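Local coordinates for peptidase S9 prolyl oligopeptidase catalytic domain-containing protein (Pyrococcus horikoshii, PDB 4HXF) that probably acts as a serine peptidase of the acylaminoacyl peptidase type, assembling into a self-compartmentalizing hexamer that selects its substrates through multimerization, at residues A[237-245]-A[419-430]; A[354-363]-A[439-448]. All blocks are in the same frame, centred on the assembly; numbering follows the deposited sequence.

Contact 1 (A[237-245]-A[419-430]); sequences KKYVSEHDK and NGYSEDFALRVL. With MG (magnesium ion), chain D; MG (magnesium ion), chain C.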
# COMPACT_ATOMS: atom_id res chain seq x y z
N LYS A 237 37.53 -5.09 -43.62
CA LYS A 237 36.40 -4.65 -44.49
C LYS A 237 36.65 -3.26 -44.95
O LYS A 237 37.16 -2.42 -44.21
CB LYS A 237 35.08 -4.61 -43.67
CG LYS A 237 34.50 -5.99 -43.49
CD LYS A 237 33.16 -5.79 -42.81
CE LYS A 237 32.27 -6.93 -42.78
NZ LYS A 237 31.01 -6.65 -42.05
N LYS A 238 36.43 -3.00 -46.23
CA LYS A 238 36.23 -1.61 -46.65
C LYS A 238 34.88 -1.05 -46.38
O LYS A 238 34.70 0.16 -46.17
CB LYS A 238 36.51 -1.45 -48.15
CG LYS A 238 37.96 -1.81 -48.47
CD LYS A 238 38.32 -1.48 -49.87
CE LYS A 238 39.81 -1.94 -49.97
NZ LYS A 238 40.52 -1.42 -51.15
N TYR A 239 33.84 -1.92 -46.49
CA TYR A 239 32.45 -1.52 -46.18
C TYR A 239 31.87 -2.44 -45.13
O TYR A 239 32.10 -3.68 -45.27
CB TYR A 239 31.58 -1.69 -47.44
CG TYR A 239 32.21 -0.88 -48.61
CD1 TYR A 239 32.08 0.47 -48.67
CD2 TYR A 239 32.97 -1.51 -49.58
CE1 TYR A 239 32.67 1.25 -49.68
CE2 TYR A 239 33.55 -0.79 -50.62
CZ TYR A 239 33.43 0.58 -50.63
OH TYR A 239 34.05 1.36 -51.63
N VAL A 240 31.09 -1.91 -44.21
CA VAL A 240 30.46 -2.73 -43.19
C VAL A 240 29.51 -3.67 -43.90
O VAL A 240 29.25 -4.80 -43.49
CB VAL A 240 29.74 -1.80 -42.21
CG1 VAL A 240 28.89 -2.59 -41.27
CG2 VAL A 240 30.81 -1.00 -41.39
N SER A 241 28.96 -3.19 -45.03
CA SER A 241 27.99 -4.00 -45.86
C SER A 241 28.58 -5.22 -46.56
O SER A 241 27.79 -5.98 -47.16
CB SER A 241 27.29 -3.11 -46.88
OG SER A 241 26.60 -1.98 -46.20
N GLU A 242 29.89 -5.37 -46.60
CA GLU A 242 30.52 -6.59 -47.12
C GLU A 242 30.00 -7.80 -46.39
O GLU A 242 29.66 -7.68 -45.20
CB GLU A 242 32.07 -6.52 -47.05
CG GLU A 242 32.73 -5.60 -48.02
CD GLU A 242 34.23 -5.52 -47.61
OE1 GLU A 242 34.88 -6.59 -47.42
OE2 GLU A 242 34.72 -4.47 -47.74
N HIS A 243 29.96 -8.97 -47.06
CA HIS A 243 29.50 -10.15 -46.44
C HIS A 243 30.38 -10.54 -45.30
O HIS A 243 31.58 -10.81 -45.55
CB HIS A 243 29.39 -11.27 -47.45
CG HIS A 243 28.19 -11.19 -48.41
ND1 HIS A 243 27.06 -10.39 -48.20
CD2 HIS A 243 27.98 -11.85 -49.61
CE1 HIS A 243 26.19 -10.63 -49.20
NE2 HIS A 243 26.74 -11.53 -50.06
N ASP A 244 29.81 -10.70 -44.13
CA ASP A 244 30.52 -11.38 -43.01
C ASP A 244 30.73 -12.81 -43.20
O ASP A 244 29.84 -13.54 -43.67
CB ASP A 244 29.81 -11.12 -41.71
CG ASP A 244 29.91 -9.67 -41.32
OD1 ASP A 244 30.99 -9.17 -41.07
OD2 ASP A 244 28.93 -8.91 -41.46
N LYS A 245 31.96 -13.22 -42.96
CA LYS A 245 32.35 -14.61 -43.06
C LYS A 245 32.82 -15.16 -41.69
O LYS A 245 32.68 -14.56 -40.67
CB LYS A 245 33.50 -14.75 -44.06
CG LYS A 245 33.26 -14.18 -45.46
CD LYS A 245 32.07 -14.81 -46.23
CE LYS A 245 31.98 -14.23 -47.69
NZ LYS A 245 33.05 -14.71 -48.65
N ASN A 419 20.43 -8.49 -48.90
CA ASN A 419 21.16 -9.73 -48.57
C ASN A 419 20.67 -10.92 -49.32
O ASN A 419 19.59 -10.91 -49.89
CB ASN A 419 21.07 -10.01 -47.04
CG ASN A 419 22.36 -10.59 -46.48
OD1 ASN A 419 23.20 -11.11 -47.22
ND2 ASN A 419 22.55 -10.40 -45.17
N GLY A 420 21.50 -11.96 -49.39
CA GLY A 420 21.14 -13.22 -49.96
C GLY A 420 21.69 -13.59 -51.31
O GLY A 420 21.44 -14.67 -51.86
N TYR A 421 22.52 -12.71 -51.85
CA TYR A 421 23.06 -12.80 -53.16
C TYR A 421 24.56 -12.52 -53.06
O TYR A 421 25.16 -12.66 -52.01
CB TYR A 421 22.31 -11.78 -54.05
CG TYR A 421 20.83 -12.07 -54.01
CD1 TYR A 421 20.02 -11.46 -53.06
CD2 TYR A 421 20.22 -12.93 -54.89
CE1 TYR A 421 18.70 -11.81 -52.93
CE2 TYR A 421 18.85 -13.23 -54.77
CZ TYR A 421 18.10 -12.60 -53.82
OH TYR A 421 16.78 -12.98 -53.72
N SER A 422 25.19 -12.18 -54.18
CA SER A 422 26.59 -11.87 -54.18
C SER A 422 26.85 -10.65 -53.34
O SER A 422 25.98 -9.75 -53.08
CB SER A 422 27.18 -11.61 -55.57
OG SER A 422 26.64 -10.43 -56.17
N GLU A 423 28.09 -10.53 -52.88
CA GLU A 423 28.53 -9.33 -52.21
C GLU A 423 28.34 -8.07 -53.09
O GLU A 423 27.85 -7.05 -52.67
CB GLU A 423 29.99 -9.42 -51.76
CG GLU A 423 30.43 -8.19 -51.01
CD GLU A 423 31.75 -8.42 -50.32
OE1 GLU A 423 32.78 -8.25 -50.94
OE2 GLU A 423 31.77 -8.98 -49.21
N ASP A 424 28.78 -8.17 -54.34
CA ASP A 424 28.68 -7.05 -55.28
C ASP A 424 27.21 -6.61 -55.38
O ASP A 424 26.91 -5.42 -55.52
CB ASP A 424 29.23 -7.38 -56.69
CG ASP A 424 30.75 -7.51 -56.71
OD1 ASP A 424 31.34 -7.11 -55.68
OD2 ASP A 424 31.33 -7.89 -57.76
N PHE A 425 26.27 -7.57 -55.39
CA PHE A 425 24.81 -7.22 -55.46
C PHE A 425 24.39 -6.38 -54.30
O PHE A 425 23.63 -5.37 -54.45
CB PHE A 425 24.00 -8.52 -55.52
CG PHE A 425 22.50 -8.34 -55.60
CD1 PHE A 425 21.89 -8.29 -56.82
CD2 PHE A 425 21.72 -8.37 -54.49
CE1 PHE A 425 20.50 -8.17 -56.94
CE2 PHE A 425 20.37 -8.32 -54.62
CZ PHE A 425 19.76 -8.23 -55.81
N ALA A 426 24.90 -6.75 -53.09
CA ALA A 426 24.66 -5.89 -51.91
C ALA A 426 25.25 -4.52 -51.98
O ALA A 426 24.63 -3.52 -51.63
CB ALA A 426 25.14 -6.61 -50.66
N LEU A 427 26.45 -4.42 -52.50
CA LEU A 427 27.19 -3.16 -52.53
C LEU A 427 26.72 -2.20 -53.60
O LEU A 427 27.02 -1.01 -53.55
CB LEU A 427 28.67 -3.42 -52.67
CG LEU A 427 29.28 -4.22 -51.48
CD1 LEU A 427 30.77 -4.42 -51.67
CD2 LEU A 427 29.01 -3.57 -50.08
N ARG A 428 25.93 -2.71 -54.52
CA ARG A 428 25.42 -1.82 -55.60
C ARG A 428 24.63 -0.61 -55.09
O ARG A 428 24.53 0.35 -55.86
CB ARG A 428 24.46 -2.61 -56.56
CG ARG A 428 25.24 -3.42 -57.54
CD ARG A 428 24.38 -4.30 -58.35
NE ARG A 428 25.01 -5.14 -59.40
CZ ARG A 428 25.11 -4.78 -60.68
NH1 ARG A 428 24.78 -3.58 -61.14
NH2 ARG A 428 25.58 -5.63 -61.52
N VAL A 429 23.98 -0.72 -53.94
CA VAL A 429 23.08 0.30 -53.41
C VAL A 429 23.87 1.48 -52.86
O VAL A 429 23.32 2.56 -52.70
CB VAL A 429 22.05 -0.25 -52.37
CG1 VAL A 429 22.78 -0.63 -51.05
CG2 VAL A 429 20.91 0.78 -52.15
N LEU A 430 25.17 1.26 -52.52
CA LEU A 430 25.91 2.33 -51.76
C LEU A 430 26.05 3.58 -52.70
O LEU A 430 26.37 3.49 -53.90
CB LEU A 430 27.31 1.84 -51.36
CG LEU A 430 27.36 0.58 -50.43
CD1 LEU A 430 28.81 0.40 -49.99
CD2 LEU A 430 26.39 0.64 -49.27
MG MG D . 27.00 -8.44 -42.15
MG MG C . 33.36 -7.30 -55.04
O HOH W 1 27.73 -7.04 -43.49
O HOH W 2 35.05 -8.42 -49.62
O HOH W 3 33.11 -10.73 -47.80
O HOH W 4 33.00 -6.64 -53.10
O HOH W 5 32.90 -9.27 -54.54
O HOH W 6 25.06 -8.01 -42.74
O HOH W 7 26.97 -6.84 -40.70
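The carboxylates of Glu242 and Glu423 come close despite their like charges, with OE1 of Glu242 4.3 Å from OE2 of Glu423. Their planes are turned 60° apart, and a water sits between Glu242 OE1 and Glu423 OE1. Other bonds hold each acid. Glu242 OE2 accepts the backbone N-H of Tyr239. Glu423 OE2 accepts His243 N at 2.8 Å, on its anti side, and a second water ties this oxygen to His243 O. Glu423 OE1 also accepts from a water of the magnesium ion bound by Asp424 OD1, which makes Glu423 a second-shell residue of this site. CG of Glu423 is anti to the backbone N (chi1 -178°), and the extended chain runs past the imidazole to the His243 backbone.

The imidazole is fixed at both nitrogens. NE2 donates to Tyr421 O at 2.8 Å, close to the ring plane, and ND1 is hydrogen-bonded to Lys389 NZ. Over one ring face lies Glu423 CA, 3.8 Å from the ring centroid, in a CH-pi contact.

Further along, the packing is apolar. Leu427 CD2 meets Ser241 CB at 3.7 Å, and Leu430 CD1 meets Tyr239 CD1 at 3.5 Å. Ser241 OG turns to Glu510. Ser422 N-caps the short helix by accepting from Phe425 N.

Asp244 points away and binds a second magnesium ion together with Glu263; Asn419 ND2 is hydrogen-bonded to Glu263 OE1. This is the seam between beta-propeller and alpha/beta-hydrolase domain that characterises the prolyl oligopeptidase family.

Contact 2 (A[354-363]-A[439-448]); sequences FRFKSIDLEL and QDILNGIEEF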
# COMPACT_ATOMS: atom_id res chain seq x y z
N PHE A 354 8.71 -15.53 -58.45
CA PHE A 354 8.91 -15.19 -59.87
C PHE A 354 10.21 -14.48 -60.08
O PHE A 354 10.73 -13.81 -59.21
CB PHE A 354 7.78 -14.35 -60.48
CG PHE A 354 7.63 -12.96 -59.91
CD1 PHE A 354 8.05 -11.79 -60.64
CD2 PHE A 354 6.98 -12.73 -58.67
CE1 PHE A 354 7.92 -10.50 -60.09
CE2 PHE A 354 6.83 -11.43 -58.18
CZ PHE A 354 7.27 -10.30 -58.89
N ARG A 355 10.81 -14.71 -61.25
CA ARG A 355 11.97 -13.94 -61.63
C ARG A 355 11.58 -12.79 -62.54
O ARG A 355 10.57 -12.86 -63.30
CB ARG A 355 12.89 -14.90 -62.42
CG ARG A 355 13.45 -16.01 -61.59
CD ARG A 355 14.46 -15.57 -60.61
NE ARG A 355 15.74 -15.32 -61.24
CZ ARG A 355 16.84 -14.87 -60.63
NH1 ARG A 355 16.84 -14.51 -59.36
NH2 ARG A 355 17.97 -14.77 -61.33
N PHE A 356 12.38 -11.75 -62.54
CA PHE A 356 12.14 -10.62 -63.44
C PHE A 356 13.45 -9.93 -63.77
O PHE A 356 14.39 -9.96 -62.97
CB PHE A 356 11.10 -9.66 -62.80
CG PHE A 356 11.55 -8.93 -61.55
CD1 PHE A 356 11.40 -9.50 -60.26
CD2 PHE A 356 12.08 -7.65 -61.63
CE1 PHE A 356 11.84 -8.80 -59.15
CE2 PHE A 356 12.46 -6.93 -60.49
CZ PHE A 356 12.32 -7.52 -59.27
N LYS A 357 13.44 -9.22 -64.88
CA LYS A 357 14.62 -8.47 -65.28
C LYS A 357 14.48 -7.02 -64.82
O LYS A 357 13.44 -6.41 -64.90
CB LYS A 357 14.83 -8.58 -66.78
CG LYS A 357 15.13 -10.01 -67.26
CD LYS A 357 14.96 -10.12 -68.75
CE LYS A 357 15.14 -11.57 -69.19
NZ LYS A 357 14.86 -12.44 -68.01
N SER A 358 15.60 -6.47 -64.40
CA SER A 358 15.66 -5.07 -64.05
C SER A 358 17.00 -4.49 -64.44
O SER A 358 18.00 -4.72 -63.77
CB SER A 358 15.40 -4.91 -62.59
OG SER A 358 15.35 -3.50 -62.30
N ILE A 359 16.97 -3.67 -65.48
CA ILE A 359 18.16 -2.93 -65.96
C ILE A 359 19.10 -4.08 -66.47
O ILE A 359 18.72 -4.83 -67.39
CB ILE A 359 18.77 -1.92 -64.93
CG1 ILE A 359 17.67 -0.97 -64.38
CG2 ILE A 359 19.90 -1.08 -65.62
CD1 ILE A 359 18.22 -0.04 -63.29
N ASP A 360 20.21 -4.26 -65.76
CA ASP A 360 21.26 -5.22 -66.01
C ASP A 360 21.15 -6.53 -65.23
O ASP A 360 21.96 -7.36 -65.40
CB ASP A 360 22.66 -4.54 -65.75
CG ASP A 360 22.83 -3.94 -64.33
OD1 ASP A 360 21.83 -3.60 -63.68
OD2 ASP A 360 23.99 -3.77 -63.91
N LEU A 361 20.12 -6.74 -64.39
CA LEU A 361 20.11 -7.91 -63.51
C LEU A 361 18.82 -8.68 -63.70
O LEU A 361 17.87 -8.18 -64.21
CB LEU A 361 20.16 -7.43 -62.07
CG LEU A 361 21.45 -6.76 -61.55
CD1 LEU A 361 21.35 -6.28 -60.12
CD2 LEU A 361 22.60 -7.78 -61.79
N GLU A 362 18.84 -9.91 -63.24
CA GLU A 362 17.63 -10.75 -63.04
C GLU A 362 17.45 -10.94 -61.55
O GLU A 362 18.40 -11.23 -60.83
CB GLU A 362 17.71 -12.06 -63.82
CG GLU A 362 16.40 -12.88 -63.74
CD GLU A 362 16.40 -14.14 -64.61
OE1 GLU A 362 16.36 -15.25 -64.02
OE2 GLU A 362 16.60 -13.99 -65.83
N LEU A 363 16.23 -10.68 -61.01
CA LEU A 363 16.00 -10.60 -59.55
C LEU A 363 14.84 -11.51 -59.16
O LEU A 363 14.04 -11.98 -60.03
CB LEU A 363 15.57 -9.14 -59.18
CG LEU A 363 16.54 -8.02 -59.53
CD1 LEU A 363 16.00 -6.68 -58.93
CD2 LEU A 363 17.86 -8.26 -58.99
N GLN A 439 14.05 1.37 -59.03
CA GLN A 439 13.73 0.83 -60.34
C GLN A 439 13.47 -0.63 -60.29
O GLN A 439 12.58 -1.14 -61.02
CB GLN A 439 14.85 1.19 -61.37
CG GLN A 439 14.96 2.73 -61.60
CD GLN A 439 13.65 3.41 -62.07
OE1 GLN A 439 12.98 2.92 -62.99
NE2 GLN A 439 13.26 4.53 -61.42
N ASP A 440 14.26 -1.37 -59.49
CA ASP A 440 14.05 -2.83 -59.36
C ASP A 440 12.65 -3.12 -58.81
O ASP A 440 11.96 -4.04 -59.28
CB ASP A 440 15.08 -3.47 -58.42
CG ASP A 440 16.53 -3.45 -58.95
OD1 ASP A 440 16.75 -3.32 -60.15
OD2 ASP A 440 17.40 -3.48 -58.07
N ILE A 441 12.21 -2.34 -57.84
CA ILE A 441 10.87 -2.49 -57.22
C ILE A 441 9.78 -2.22 -58.30
O ILE A 441 8.93 -3.07 -58.54
CB ILE A 441 10.73 -1.61 -55.98
CG1 ILE A 441 11.65 -2.16 -54.88
CG2 ILE A 441 9.24 -1.62 -55.54
CD1 ILE A 441 11.83 -1.10 -53.75
N LEU A 442 9.94 -1.12 -59.04
CA LEU A 442 9.02 -0.84 -60.16
C LEU A 442 8.96 -1.92 -61.22
O LEU A 442 7.89 -2.34 -61.68
CB LEU A 442 9.29 0.49 -60.80
CG LEU A 442 9.20 1.72 -59.90
CD1 LEU A 442 9.54 2.92 -60.72
CD2 LEU A 442 7.75 1.88 -59.32
N ASN A 443 10.14 -2.46 -61.55
CA ASN A 443 10.19 -3.51 -62.57
C ASN A 443 9.57 -4.83 -62.07
O ASN A 443 8.96 -5.55 -62.85
CB ASN A 443 11.67 -3.71 -63.03
CG ASN A 443 12.11 -2.57 -63.97
OD1 ASN A 443 11.29 -2.05 -64.73
ND2 ASN A 443 13.38 -2.18 -63.94
N GLY A 444 9.73 -5.10 -60.77
CA GLY A 444 9.10 -6.25 -60.17
C GLY A 444 7.61 -6.17 -60.17
O GLY A 444 6.90 -7.12 -60.49
N ILE A 445 7.14 -5.00 -59.85
CA ILE A 445 5.69 -4.75 -59.86
C ILE A 445 5.16 -4.91 -61.26
O ILE A 445 4.13 -5.52 -61.47
CB ILE A 445 5.36 -3.32 -59.35
CG1 ILE A 445 5.74 -3.14 -57.95
CG2 ILE A 445 3.85 -2.97 -59.60
CD1 ILE A 445 5.71 -1.68 -57.50
N GLU A 446 5.85 -4.42 -62.28
CA GLU A 446 5.43 -4.48 -63.66
C GLU A 446 5.35 -5.92 -64.12
O GLU A 446 4.32 -6.30 -64.73
CB GLU A 446 6.37 -3.68 -64.55
CG GLU A 446 5.94 -3.60 -65.98
CD GLU A 446 7.02 -2.93 -66.89
OE1 GLU A 446 6.64 -2.67 -68.07
OE2 GLU A 446 8.20 -2.72 -66.46
N GLU A 447 6.26 -6.75 -63.68
CA GLU A 447 6.21 -8.14 -64.08
C GLU A 447 5.08 -8.90 -63.36
O GLU A 447 4.35 -9.68 -64.00
CB GLU A 447 7.56 -8.83 -63.87
CG GLU A 447 7.58 -10.35 -64.17
CD GLU A 447 7.24 -10.78 -65.60
OE1 GLU A 447 7.14 -11.99 -65.81
OE2 GLU A 447 7.01 -9.89 -66.49
N PHE A 448 4.92 -8.59 -62.06
CA PHE A 448 3.84 -9.15 -61.30
C PHE A 448 2.49 -8.83 -61.96
O PHE A 448 1.60 -9.71 -62.09
CB PHE A 448 3.89 -8.64 -59.85
CG PHE A 448 2.54 -8.63 -59.20
CD1 PHE A 448 2.02 -9.79 -58.69
CD2 PHE A 448 1.82 -7.46 -59.04
CE1 PHE A 448 0.74 -9.86 -58.12
CE2 PHE A 448 0.56 -7.49 -58.43
CZ PHE A 448 0.01 -8.71 -58.00
O HOH W 8 8.22 -13.84 -64.17
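Phe356 lays its ring flat on the backbone of the helix at Gly444. The CA of Gly444 stands over the centre of one ring face, 3.5 Å from the centroid, in a CH-pi contact. Leu363 CB from the next strand lies on the opposite face, so the ring is sandwiched. A side chain on Gly444 would clash with Phe356 CZ, and the missing CB lets strand and helix come together. CG of Phe356 lies between its backbone N and carbonyl carbon (chi1 67°), which swings the ring towards the helix. With an alanine here, the CH-pi contact would be lost, and a gap is likely to open between Gly444 and Leu363. Beside it, Phe354 turns its ring edge to Gly444 O, with CE1 3.6 Å from that oxygen, and packs CZ on Phe448 CB. Leu363 CD1 presses against Asp440 CG at 3.3 Å.

The solvent side is looser. Ile359, in the type II' turn, touches Gln439 lightly, CD1 to CB 4.1 Å. A water bridges Arg355 O and Glu447 OE1, and this carboxylate is paired with Arg450. Arg355 and Lys357 point away from the helix. Arg355 NE forms a salt bridge with Glu362 OE1 on the outer face of the hairpin, and Lys357 adds a weak one to Glu362 in the conformer given.

Between these zones Ser358 OG is gripped twice. It donates to Asp440 OD1 at 2.6 Å and accepts from Asn443 ND2 at 2.9 Å. The second bond is almost straight, at 174°, and lies in the amide plane. Asp440 OD1 also meets Arg416, which would favour its charged form. The chemistry implies that a buried hydroxyl, used as both donor and acceptor, fixes the strand end to the helix, while the rings of Phe354 and Phe356 pack along the helix backbone.

Contact 1 joins two domains: it sets a propeller loop against the hydrolase segment 419-430. Contact 2 lies within the hydrolase domain, where helix 436-451 packs on the outermost hairpin of the eight-stranded sheet. Their centres are about 20 Å apart. Both are partly buried, but contact 2 has an aromatic core, whereas contact 1 depends on carboxylates, ordered waters and nearby magnesium ions. Helix 423-427 precedes helix 436-451 in the chain, and the two contacts touch directly. Arg428 of contact 1 forms a salt bridge with Asp360 of contact 2, NH1 to OD2 2.9 Å, and Phe425 packs on Leu361 and Leu363. The hairpin thus meets both helices.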